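Local structure of endo-1,4-beta-xylanase (Bacteroides thetaiotaomicron VPI-5482, 3KST) at residues E18-M30 with K35-G47. The protein probably hydrolyses glycosidic bonds of xylan-type polysaccharides as a calcium-binding member of glycoside hydrolase family 43. Numbering follows the deposited sequence.
Sequences ETNYLPIADPYVM and KYYAYGTGGTTAG
The first hairpin of a five-bladed beta-propeller, the fold of glycoside hydrolase family 43, pairs strand 27-30 antiparallel with strand 35-41, and a beta bulge between Ala-25 and Tyr-28 holds Asp-26, the predicted proton acceptor. Asp-26 has positive phi and psi, turning the chain a corner while Ala-25 before it and Tyr-28 two residues on keep their pairing with Thr-41 and Tyr-39. Its OD2 accepts the hydroxyl of Thr-41, OG1 to OD2 2.7 Å, on the anti side of the carboxylate and 20° out of its plane. Chi1 of -62° sets Thr-41 OG1 beside its own backbone N, on the side of the Asp-26 carboxylate, where it is also hydrogen-bonded to Ala-81 N. Ala-25 N to Thr-41 O is a nearly straight bond of 2.9 Å on a carbonyl lone pair; the return bond from Thr-41 N meets Ala-25 O from above the carbonyl plane. Gly-40 leaves room here: a CB would collide with Ala-25 O and Ile-24 CB, and Ile-24 CD1 comes to 3.7 Å from Gly-40 N. Farther along, the bent selenomethionine Met-30 sets CE 3.9 Å from Tyr-37 CD2 and 3.7 Å from Tyr-39 OH, a hydroxyl bonded to Pro-111 O. Val-29 CG2 meets Ala-38 CB at 4.1 Å on the other face. With an alanine at Asp-26 the carboxylate is gone, and the Thr-41 hydroxyl is likely to lose its acceptor and be freer to turn. Gripped by two bonds, Thr-41 OG1 probably acts as a second-shell group that steadies the Asp-26 carboxylate beside calcium ligand His-251.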
ATOM      1  N   GLU A  18      14.170  20.102   2.171  1.00 15.58           N
ATOM      2  CA  GLU A  18      15.089  18.944   2.136  1.00 15.11           C
ATOM      3  C   GLU A  18      15.031  18.382   0.708  1.00 15.15           C
ATOM      4  O   GLU A  18      16.066  18.133   0.064  1.00 15.04           O
ATOM      5  CB  GLU A  18      14.693  17.880   3.172  1.00 15.59           C
ATOM      6  CG  GLU A  18      15.629  16.707   3.223  1.00 16.28           C
ATOM      7  CD  GLU A  18      15.251  15.732   4.312  1.00 18.41           C
ATOM      8  OE1 GLU A  18      15.500  16.042   5.485  1.00 20.44           O
ATOM      9  OE2 GLU A  18      14.745  14.639   3.989  1.00 16.91           O
ATOM     10  N   THR A  19      13.814  18.145   0.234  1.00 14.20           N
ATOM     11  CA  THR A  19      13.593  17.681  -1.132  1.00 13.43           C
ATOM     12  C   THR A  19      12.254  18.189  -1.653  1.00 12.98           C
ATOM     13  O   THR A  19      11.318  18.351  -0.872  1.00 12.18           O
ATOM     14  CB  THR A  19      13.655  16.141  -1.225  1.00 13.08           C
ATOM     15  OG1 THR A  19      13.396  15.728  -2.572  1.00 14.55           O
ATOM     16  CG2 THR A  19      12.639  15.483  -0.303  1.00 12.48           C
ATOM     17  N   ASN A  20      12.177  18.425  -2.968  1.00 12.69           N
ATOM     18  CA  ASN A  20      10.909  18.824  -3.633  1.00 13.18           C
ATOM     19  C   ASN A  20       9.976  17.641  -3.975  1.00 13.67           C
ATOM     20  O   ASN A  20       9.065  17.783  -4.776  1.00 14.89           O
ATOM     21  CB  ASN A  20      11.204  19.680  -4.896  1.00 13.79           C
ATOM     22  CG  ASN A  20      11.746  21.067  -4.549  1.00 14.12           C
ATOM     23  OD1 ASN A  20      11.247  21.729  -3.634  1.00 15.57           O
ATOM     24  ND2 ASN A  20      12.738  21.532  -5.314  1.00 13.87           N
ATOM     25  N   TYR A  21      10.205  16.478  -3.371  1.00 14.70           N
ATOM     26  CA  TYR A  21       9.430  15.258  -3.624  1.00 14.49           C
ATOM     27  C   TYR A  21       9.208  14.561  -2.310  1.00 14.13           C
ATOM     28  O   TYR A  21       9.836  14.915  -1.324  1.00 15.00           O
ATOM     29  CB  TYR A  21      10.229  14.312  -4.518  1.00 16.30           C
ATOM     30  CG  TYR A  21      10.683  14.962  -5.756  1.00 18.68           C
ATOM     31  CD1 TYR A  21      11.907  15.635  -5.790  1.00 20.41           C
ATOM     32  CD2 TYR A  21       9.866  14.982  -6.904  1.00 21.56           C
ATOM     33  CE1 TYR A  21      12.312  16.306  -6.934  1.00 23.25           C
ATOM     34  CE2 TYR A  21      10.272  15.645  -8.054  1.00 23.43           C
ATOM     35  CZ  TYR A  21      11.500  16.295  -8.070  1.00 23.84           C
ATOM     36  OH  TYR A  21      11.916  16.927  -9.211  1.00 25.70           O
ATOM     37  N   LEU A  22       8.319  13.580  -2.295  1.00 13.40           N
ATOM     38  CA  LEU A  22       8.164  12.686  -1.131  1.00 12.91           C
ATOM     39  C   LEU A  22       8.869  11.400  -1.612  1.00 12.27           C
ATOM     40  O   LEU A  22       8.283  10.608  -2.372  1.00 12.68           O
ATOM     41  CB  LEU A  22       6.697  12.495  -0.763  1.00 13.63           C
ATOM     42  CG  LEU A  22       6.505  11.528   0.404  1.00 13.60           C
ATOM     43  CD1 LEU A  22       7.371  11.923   1.613  1.00 13.46           C
ATOM     44  CD2 LEU A  22       5.047  11.425   0.783  1.00 14.69           C
ATOM     45  N   PRO A  23      10.125  11.181  -1.167  1.00 11.52           N
ATOM     46  CA  PRO A  23      10.971  10.194  -1.799  1.00 10.69           C
ATOM     47  C   PRO A  23      10.751   8.734  -1.398  1.00  9.44           C
ATOM     48  O   PRO A  23      11.689   8.063  -0.942  1.00  8.98           O
ATOM     49  CB  PRO A  23      12.367  10.709  -1.437  1.00 10.70           C
ATOM     50  CG  PRO A  23      12.197  11.215  -0.075  1.00 11.29           C
ATOM     51  CD  PRO A  23      10.843  11.844  -0.041  1.00 11.47           C
ATOM     52  N   ILE A  24       9.540   8.238  -1.614  1.00  8.73           N
ATOM     53  CA  ILE A  24       9.196   6.814  -1.338  1.00  8.92           C
ATOM     54  C   ILE A  24       8.404   6.212  -2.502  1.00  9.39           C
ATOM     55  O   ILE A  24       7.763   6.939  -3.287  1.00  8.42           O
ATOM     56  CB  ILE A  24       8.350   6.629  -0.041  1.00  9.55           C
ATOM     57  CG1 ILE A  24       7.024   7.439  -0.102  1.00  9.66           C
ATOM     58  CG2 ILE A  24       9.161   7.045   1.202  1.00  8.79           C
ATOM     59  CD1 ILE A  24       6.136   7.361   1.139  1.00 10.39           C
ATOM     60  N   ALA A  25       8.467   4.882  -2.590  1.00  8.98           N
ATOM     61  CA  ALA A  25       7.639   4.091  -3.495  1.00  8.80           C
ATOM     62  C   ALA A  25       6.618   3.340  -2.615  1.00  9.55           C
ATOM     63  O   ALA A  25       6.697   3.348  -1.380  1.00  9.56           O
ATOM     64  CB  ALA A  25       8.490   3.112  -4.303  1.00 10.09           C
ATOM     65  N   ASP A  26       5.666   2.702  -3.275  1.00  8.68           N
ATOM     66  CA  ASP A  26       4.637   1.861  -2.638  1.00  8.20           C
ATOM     67  C   ASP A  26       3.998   2.527  -1.402  1.00  8.28           C
ATOM     68  O   ASP A  26       3.895   1.885  -0.325  1.00  8.44           O
ATOM     69  CB  ASP A  26       5.319   0.537  -2.248  1.00  8.06           C
ATOM     70  CG  ASP A  26       6.092  -0.120  -3.406  1.00  8.46           C
ATOM     71  OD1 ASP A  26       5.655  -0.040  -4.597  1.00  5.28           O
ATOM     72  OD2 ASP A  26       7.130  -0.764  -3.127  1.00  8.86           O
ATOM     73  N   PRO A  27       3.642   3.835  -1.516  1.00  7.35           N
ATOM     74  CA  PRO A  27       3.187   4.578  -0.359  1.00  7.67           C
ATOM     75  C   PRO A  27       1.894   4.143   0.329  1.00  7.78           C
ATOM     76  O   PRO A  27       0.970   3.590  -0.296  1.00  7.18           O
ATOM     77  CB  PRO A  27       3.048   6.019  -0.922  1.00  7.13           C
ATOM     78  CG  PRO A  27       2.598   5.773  -2.304  1.00  6.76           C
ATOM     79  CD  PRO A  27       3.566   4.701  -2.712  1.00  6.79           C
ATOM     80  N   TYR A  28       1.894   4.365   1.644  1.00  8.32           N
ATOM     81  CA  TYR A  28       0.723   4.196   2.494  1.00  8.53           C
ATOM     82  C   TYR A  28       0.621   5.366   3.479  1.00  9.12           C
ATOM     83  O   TYR A  28       1.619   5.701   4.113  1.00 10.21           O
ATOM     84  CB  TYR A  28       0.822   2.891   3.305  1.00  8.37           C
ATOM     85  CG  TYR A  28      -0.436   2.626   4.074  1.00  6.49           C
ATOM     86  CD1 TYR A  28      -1.489   1.919   3.495  1.00  9.49           C
ATOM     87  CD2 TYR A  28      -0.616   3.158   5.374  1.00  7.35           C
ATOM     88  CE1 TYR A  28      -2.710   1.709   4.214  1.00 10.41           C
ATOM     89  CE2 TYR A  28      -1.814   2.939   6.092  1.00 12.05           C
ATOM     90  CZ  TYR A  28      -2.843   2.237   5.517  1.00 11.20           C
ATOM     91  OH  TYR A  28      -4.003   2.059   6.223  1.00 12.56           O
ATOM     92  N   VAL A  29      -0.587   5.899   3.664  1.00  9.72           N
ATOM     93  CA  VAL A  29      -0.890   6.975   4.609  1.00 10.39           C
ATOM     94  C   VAL A  29      -1.902   6.523   5.686  1.00 10.90           C
ATOM     95  O   VAL A  29      -2.992   6.014   5.368  1.00 11.16           O
ATOM     96  CB  VAL A  29      -1.385   8.262   3.860  1.00  9.97           C
ATOM     97  CG1 VAL A  29      -2.146   9.238   4.782  1.00  9.82           C
ATOM     98  CG2 VAL A  29      -0.191   8.953   3.203  1.00  9.36           C
HETATM   99  N   MSE A  30      -1.527   6.727   6.952  1.00 11.61           N
HETATM  100  CA  MSE A  30      -2.417   6.539   8.093  1.00 12.10           C
HETATM  101  C   MSE A  30      -2.766   7.927   8.611  1.00 13.85           C
HETATM  102  O   MSE A  30      -1.858   8.752   8.850  1.00 14.23           O
HETATM  103  CB  MSE A  30      -1.755   5.762   9.233  1.00 11.62           C
HETATM  104  CG  MSE A  30      -2.653   5.690  10.494  1.00 12.04           C
HETATM  105 SE   MSE A  30      -1.834   4.710  11.896  0.75 11.06          SE
HETATM  106  CE  MSE A  30      -0.313   5.833  12.240  1.00 16.00           C
ATOM    107  N   LYS A  35      -3.334  13.895  12.248  1.00 20.34           N
ATOM    108  CA  LYS A  35      -1.989  13.986  11.647  1.00 19.01           C
ATOM    109  C   LYS A  35      -1.816  12.876  10.621  1.00 17.67           C
ATOM    110  O   LYS A  35      -2.178  11.732  10.910  1.00 18.27           O
ATOM    111  CB  LYS A  35      -0.940  13.851  12.778  1.00 19.64           C
ATOM    112  CG  LYS A  35       0.426  14.501  12.555  1.00 21.40           C
ATOM    113  CD  LYS A  35       0.323  16.026  12.481  1.00 22.34           C
ATOM    114  CE  LYS A  35       1.488  16.773  13.190  1.00 22.79           C
ATOM    115  NZ  LYS A  35       2.786  16.639  12.533  1.00 22.67           N
ATOM    116  N   TYR A  36      -1.293  13.216   9.442  1.00 15.60           N
ATOM    117  CA  TYR A  36      -1.021  12.232   8.374  1.00 13.64           C
ATOM    118  C   TYR A  36       0.345  11.623   8.575  1.00 12.76           C
ATOM    119  O   TYR A  36       1.278  12.342   8.879  1.00 11.81           O
ATOM    120  CB  TYR A  36      -1.092  12.880   6.997  1.00 14.00           C
ATOM    121  CG  TYR A  36      -2.447  13.500   6.743  1.00 11.81           C
ATOM    122  CD1 TYR A  36      -3.557  12.711   6.427  1.00 14.25           C
ATOM    123  CD2 TYR A  36      -2.631  14.886   6.816  1.00 14.24           C
ATOM    124  CE1 TYR A  36      -4.805  13.276   6.180  1.00 15.09           C
ATOM    125  CE2 TYR A  36      -3.904  15.462   6.585  1.00 15.06           C
ATOM    126  CZ  TYR A  36      -4.977  14.650   6.279  1.00 15.23           C
ATOM    127  OH  TYR A  36      -6.204  15.211   6.029  1.00 18.42           O
ATOM    128  N   TYR A  37       0.456  10.305   8.397  1.00 11.94           N
ATOM    129  CA  TYR A  37       1.723   9.578   8.541  1.00 12.37           C
ATOM    130  C   TYR A  37       1.936   8.729   7.305  1.00 12.03           C
ATOM    131  O   TYR A  37       1.082   7.891   6.994  1.00 12.17           O
ATOM    132  CB  TYR A  37       1.727   8.690   9.783  1.00 12.31           C
ATOM    133  CG  TYR A  37       1.564   9.448  11.071  1.00 12.69           C
ATOM    134  CD1 TYR A  37       2.675   9.968  11.733  1.00 14.38           C
ATOM    135  CD2 TYR A  37       0.311   9.659  11.622  1.00 15.33           C
ATOM    136  CE1 TYR A  37       2.550  10.678  12.934  1.00 14.74           C
ATOM    137  CE2 TYR A  37       0.165  10.368  12.826  1.00 14.81           C
ATOM    138  CZ  TYR A  37       1.280  10.875  13.473  1.00 15.97           C
ATOM    139  OH  TYR A  37       1.144  11.574  14.661  1.00 18.93           O
ATOM    140  N   ALA A  38       3.042   8.960   6.596  1.00 12.60           N
ATOM    141  CA  ALA A  38       3.360   8.243   5.359  1.00 11.94           C
ATOM    142  C   ALA A  38       4.502   7.294   5.574  1.00 11.49           C
ATOM    143  O   ALA A  38       5.471   7.643   6.226  1.00 10.43           O
ATOM    144  CB  ALA A  38       3.742   9.202   4.242  1.00 12.48           C
ATOM    145  N   TYR A  39       4.359   6.093   5.014  1.00 11.15           N
ATOM    146  CA  TYR A  39       5.396   5.047   5.037  1.00 11.39           C
ATOM    147  C   TYR A  39       5.466   4.453   3.651  1.00 10.36           C
ATOM    148  O   TYR A  39       4.417   4.205   3.050  1.00 10.82           O
ATOM    149  CB  TYR A  39       5.029   3.937   6.007  1.00 11.80           C
ATOM    150  CG  TYR A  39       4.560   4.442   7.350  1.00 11.86           C
ATOM    151  CD1 TYR A  39       3.218   4.801   7.539  1.00 13.09           C
ATOM    152  CD2 TYR A  39       5.451   4.589   8.418  1.00 12.50           C
ATOM    153  CE1 TYR A  39       2.769   5.303   8.757  1.00 14.50           C
ATOM    154  CE2 TYR A  39       5.016   5.072   9.638  1.00 12.60           C
ATOM    155  CZ  TYR A  39       3.658   5.419   9.806  1.00 13.95           C
ATOM    156  OH  TYR A  39       3.201   5.884  11.015  1.00 12.99           O
ATOM    157  N   GLY A  40       6.675   4.241   3.141  1.00 10.77           N
ATOM    158  CA  GLY A  40       6.863   3.598   1.833  1.00 10.76           C
ATOM    159  C   GLY A  40       8.187   2.856   1.697  1.00 10.90           C
ATOM    160  O   GLY A  40       8.975   2.765   2.650  1.00  9.44           O
ATOM    161  N   THR A  41       8.415   2.344   0.494  1.00 10.37           N
ATOM    162  CA  THR A  41       9.645   1.675   0.107  1.00 11.78           C
ATOM    163  C   THR A  41      10.718   2.709  -0.160  1.00 11.76           C
ATOM    164  O   THR A  41      10.532   3.563  -1.011  1.00 12.65           O
ATOM    165  CB  THR A  41       9.429   0.865  -1.175  1.00 12.16           C
ATOM    166  OG1 THR A  41       8.453  -0.121  -0.899  1.00 14.47           O
ATOM    167  CG2 THR A  41      10.746   0.198  -1.696  1.00 13.32           C
ATOM    168  N   GLY A  42      11.834   2.615   0.553  1.00 11.65           N
ATOM    169  CA  GLY A  42      12.969   3.517   0.341  1.00 13.16           C
ATOM    170  C   GLY A  42      12.864   4.835   1.041  1.00 13.10           C
ATOM    171  O   GLY A  42      11.991   5.041   1.886  1.00 14.20           O
ATOM    172  N   GLY A  43      13.792   5.737   0.701  1.00 13.51           N
ATOM    173  CA  GLY A  43      13.835   7.057   1.296  1.00 13.16           C
ATOM    174  C   GLY A  43      14.311   7.038   2.731  1.00 13.55           C
ATOM    175  O   GLY A  43      14.108   8.008   3.457  1.00 12.87           O
ATOM    176  N   THR A  44      14.957   5.947   3.141  1.00 13.14           N
ATOM    177  CA  THR A  44      15.454   5.800   4.507  1.00 13.13           C
ATOM    178  C   THR A  44      16.711   6.651   4.664  1.00 13.61           C
ATOM    179  O   THR A  44      17.407   6.933   3.674  1.00 14.85           O
ATOM    180  CB  THR A  44      15.821   4.317   4.843  1.00 12.43           C
ATOM    181  OG1 THR A  44      16.904   3.885   4.014  1.00 12.73           O
ATOM    182  CG2 THR A  44      14.644   3.402   4.619  1.00 13.04           C
ATOM    183  N   THR A  45      16.981   7.073   5.892  1.00 13.54           N
ATOM    184  CA  THR A  45      18.212   7.804   6.219  1.00 13.72           C
ATOM    185  C   THR A  45      19.096   7.111   7.287  1.00 13.69           C
ATOM    186  O   THR A  45      20.232   7.555   7.545  1.00 12.54           O
ATOM    187  CB  THR A  45      17.919   9.231   6.657  1.00 13.97           C
ATOM    188  OG1 THR A  45      17.327   9.234   7.954  1.00 14.97           O
ATOM    189  CG2 THR A  45      17.016   9.960   5.672  1.00 14.19           C
ATOM    190  N   ALA A  46      18.601   6.040   7.912  1.00 13.84           N
ATOM    191  CA  ALA A  46      19.384   5.315   8.923  1.00 13.75           C
ATOM    192  C   ALA A  46      19.376   3.806   8.682  1.00 13.92           C
ATOM    193  O   ALA A  46      19.107   3.011   9.617  1.00 15.23           O
ATOM    194  CB  ALA A  46      18.889   5.674  10.315  1.00 13.68           C
ATOM    195  N   GLY A  47      19.683   3.426   7.438  1.00 13.45           N
ATOM    196  CA  GLY A  47      19.818   2.029   7.010  1.00 13.66           C
ATOM    197  C   GLY A  47      18.568   1.397   6.433  1.00 13.55           C
ATOM    198  O   GLY A  47      17.561   2.064   6.222  1.00 13.38           O
TER